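Local coordinates for putative dehydrogenase (Amycolatopsis orientalis, PDB 5A9T), which probably catalyses the NADPH-dependent, stereoselective reduction of cyclic imines to amines, at residues Asp54-Val59 / Arg83-Gly88. Sequence-based numbering, arbitrary orientation.
Sequences DIVDAV and REALRG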
ATOM      1  N   ASP A  54      20.727 -12.059 -39.006  1.00 23.03           N
ATOM      2  CA  ASP A  54      21.090 -10.700 -39.280  1.00 21.02           C
ATOM      3  C   ASP A  54      19.887  -9.802 -38.942  1.00 18.80           C
ATOM      4  O   ASP A  54      18.749 -10.126 -39.275  1.00 20.39           O
ATOM      5  CB  ASP A  54      21.514 -10.585 -40.721  1.00 25.43           C
ATOM      6  CG  ASP A  54      21.813  -9.185 -41.236  1.00 32.47           C
ATOM      7  OD1 ASP A  54      21.775  -7.994 -40.688  1.00 36.58           O
ATOM      8  OD2 ASP A  54      22.221  -9.313 -42.422  1.00 48.93           O
ATOM      9  N   ILE A  55      20.200  -8.714 -38.262  1.00 18.84           N
ATOM     10  CA  ILE A  55      19.134  -7.754 -37.931  1.00 18.25           C
ATOM     11  C   ILE A  55      18.386  -7.238 -39.115  1.00 19.35           C
ATOM     12  O   ILE A  55      17.153  -6.989 -38.999  1.00 17.82           O
ATOM     13  CB  ILE A  55      19.652  -6.635 -36.995  1.00 19.80           C
ATOM     14  CG1 ILE A  55      18.534  -5.799 -36.348  1.00 17.94           C
ATOM     15  CG2 ILE A  55      20.564  -5.693 -37.734  1.00 20.86           C
ATOM     16  CD1 ILE A  55      17.601  -6.559 -35.484  1.00 18.34           C
ATOM     17  N   VAL A  56      19.029  -7.068 -40.288  1.00 19.15           N
ATOM     18  CA  VAL A  56      18.291  -6.582 -41.393  1.00 19.10           C
ATOM     19  C   VAL A  56      17.214  -7.605 -41.806  1.00 18.47           C
ATOM     20  O   VAL A  56      16.046  -7.248 -42.156  1.00 18.61           O
ATOM     21  CB  VAL A  56      19.256  -6.268 -42.557  1.00 22.59           C
ATOM     22  CG1 VAL A  56      18.475  -5.872 -43.817  1.00 26.16           C
ATOM     23  CG2 VAL A  56      20.211  -5.116 -42.203  1.00 25.29           C
ATOM     24  N   ASP A  57      17.570  -8.879 -41.844  1.00 19.63           N
ATOM     25  CA  ASP A  57      16.587  -9.877 -42.177  0.70 20.02           C
ATOM     26  C   ASP A  57      15.487  -9.956 -41.122  1.00 19.10           C
ATOM     27  O   ASP A  57      14.306 -10.106 -41.440  1.00 20.07           O
ATOM     28  CB  ASP A  57      17.244 -11.238 -42.355  0.70 21.91           C
ATOM     29  CG  ASP A  57      18.260 -11.286 -43.520  0.70 24.62           C
ATOM     30  OD1 ASP A  57      18.088 -10.612 -44.566  0.70 28.74           O
ATOM     31  OD2 ASP A  57      19.249 -12.054 -43.351  0.70 27.41           O
ATOM     32  N   ALA A  58      15.828  -9.827 -39.838  1.00 16.94           N
ATOM     33  CA  ALA A  58      14.807  -9.856 -38.818  1.00 17.01           C
ATOM     34  C   ALA A  58      13.824  -8.691 -38.961  1.00 17.18           C
ATOM     35  O   ALA A  58      12.635  -8.878 -38.912  1.00 16.74           O
ATOM     36  CB  ALA A  58      15.433  -9.765 -37.453  1.00 19.08           C
ATOM     37  N   VAL A  59      14.361  -7.505 -39.155  1.00 15.82           N
ATOM     38  CA  VAL A  59      13.516  -6.297 -39.363  1.00 16.54           C
ATOM     39  C   VAL A  59      12.645  -6.477 -40.621  1.00 16.74           C
ATOM     40  O   VAL A  59      11.431  -6.055 -40.642  1.00 16.58           O
ATOM     41  CB  VAL A  59      14.441  -5.054 -39.471  1.00 17.73           C
ATOM     42  CG1 VAL A  59      13.752  -3.816 -40.005  1.00 21.32           C
ATOM     43  CG2 VAL A  59      14.969  -4.747 -38.054  1.00 18.45           C
ATOM     44  N   ARG A  83      18.815   0.458 -40.862  1.00 24.30           N
ATOM     45  CA  ARG A  83      18.271   1.792 -41.057  1.00 27.78           C
ATOM     46  C   ARG A  83      17.222   1.877 -42.166  1.00 23.14           C
ATOM     47  O   ARG A  83      16.143   2.404 -41.954  1.00 24.48           O
ATOM     48  CB  ARG A  83      19.425   2.805 -41.340  1.00 30.65           C
ATOM     49  CG  ARG A  83      18.939   4.216 -41.788  1.00 36.36           C
ATOM     50  N   GLU A  84      17.683   1.462 -43.307  1.00 24.35           N
ATOM     51  CA  GLU A  84      16.807   1.583 -44.476  1.00 26.24           C
ATOM     52  C   GLU A  84      15.552   0.684 -44.363  1.00 22.10           C
ATOM     53  O   GLU A  84      14.390   1.123 -44.690  1.00 21.63           O
ATOM     54  CB  GLU A  84      17.636   1.271 -45.734  1.00 31.39           C
ATOM     55  CG  GLU A  84      18.684   2.347 -46.108  1.00 34.55           C
ATOM     56  N   ALA A  85      15.771  -0.559 -43.893  1.00 18.70           N
ATOM     57  CA  ALA A  85      14.702  -1.481 -43.754  1.00 16.40           C
ATOM     58  C   ALA A  85      13.651  -1.057 -42.785  1.00 17.58           C
ATOM     59  O   ALA A  85      12.544  -1.528 -42.846  1.00 17.24           O
ATOM     60  CB  ALA A  85      15.201  -2.854 -43.464  1.00 18.58           C
ATOM     61  N   LEU A  86      13.986  -0.201 -41.816  1.00 16.87           N
ATOM     62  CA  LEU A  86      13.054   0.222 -40.815  1.00 16.76           C
ATOM     63  C   LEU A  86      11.929   1.133 -41.344  1.00 16.89           C
ATOM     64  O   LEU A  86      10.903   1.248 -40.734  1.00 16.15           O
ATOM     65  CB  LEU A  86      13.752   0.977 -39.683  1.00 18.25           C
ATOM     66  CG  LEU A  86      14.565   0.052 -38.763  1.00 21.00           C
ATOM     67  CD1 LEU A  86      15.665   0.838 -38.038  1.00 23.48           C
ATOM     68  CD2 LEU A  86      13.578  -0.611 -37.866  1.00 21.39           C
ATOM     69  N   ARG A  87      12.160   1.824 -42.514  1.00 16.75           N
ATOM     70  CA  ARG A  87      11.102   2.658 -43.061  1.00 16.86           C
ATOM     71  C   ARG A  87       9.827   1.887 -43.338  1.00 15.54           C
ATOM     72  O   ARG A  87       9.862   0.810 -43.936  1.00 17.31           O
ATOM     73  CB  ARG A  87      11.587   3.308 -44.382  1.00 19.38           C
ATOM     74  CG  ARG A  87      10.638   4.368 -44.876  1.00 21.80           C
ATOM     75  CD  ARG A  87      11.256   5.106 -46.102  1.00 24.86           C
ATOM     76  NE  ARG A  87      12.451   5.871 -45.650  1.00 29.38           N
ATOM     77  CZ  ARG A  87      12.451   6.999 -44.952  1.00 31.18           C
ATOM     78  NH1 ARG A  87      11.351   7.585 -44.488  1.00 32.02           N
ATOM     79  NH2 ARG A  87      13.637   7.495 -44.563  1.00 40.62           N
ATOM     80  N   GLY A  88       8.711   2.402 -42.884  1.00 15.59           N
ATOM     81  CA  GLY A  88       7.493   1.760 -43.038  1.00 16.11           C
ATOM     82  C   GLY A  88       7.133   0.623 -42.160  1.00 15.65           C
ATOM     83  O   GLY A  88       6.176  -0.102 -42.385  1.00 15.21           O
TER
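Val59 carries most of this contact with one methyl, CG1, which reaches both Ala85 and Leu86 on the turn before strand 90-93. CG1 stands anti to the backbone N (chi1 166°), a rotation that leaves CG2 beside that N and sends CG1 across to the turn. Val59 CG1 lies 3.9 Å from Ala85 CB and 3.8 Å from Ala85 O. Leu86 meets the same methyl with its CD2 branch, 3.9 Å from Val59 CG1, and the two side chains run roughly perpendicular. Leu86 CG is turned anti to its own carbonyl carbon (chi1 -73°), which brings the isobutyl group toward Val59. One helical turn earlier, Val56 CG1 grazes Ala85 CB at 4.5 Å. Asp54 caps this short helix: its OD1 accepts from Val56 N at 2.9 Å, the donor lying well above the carboxylate plane. Val59 and Leu86 lie over Leu65 of strand 64-67, packing helix 55-60 and the turn against the parallel strands of the Rossmann-type NADP-binding domain. Ala85 O accepts its hydrogen bond elsewhere, from Arg89 NE. Across the segments four methyls and one carbonyl oxygen meet without a hydrogen bond, so the join depends on shape and burial, with little directional preference.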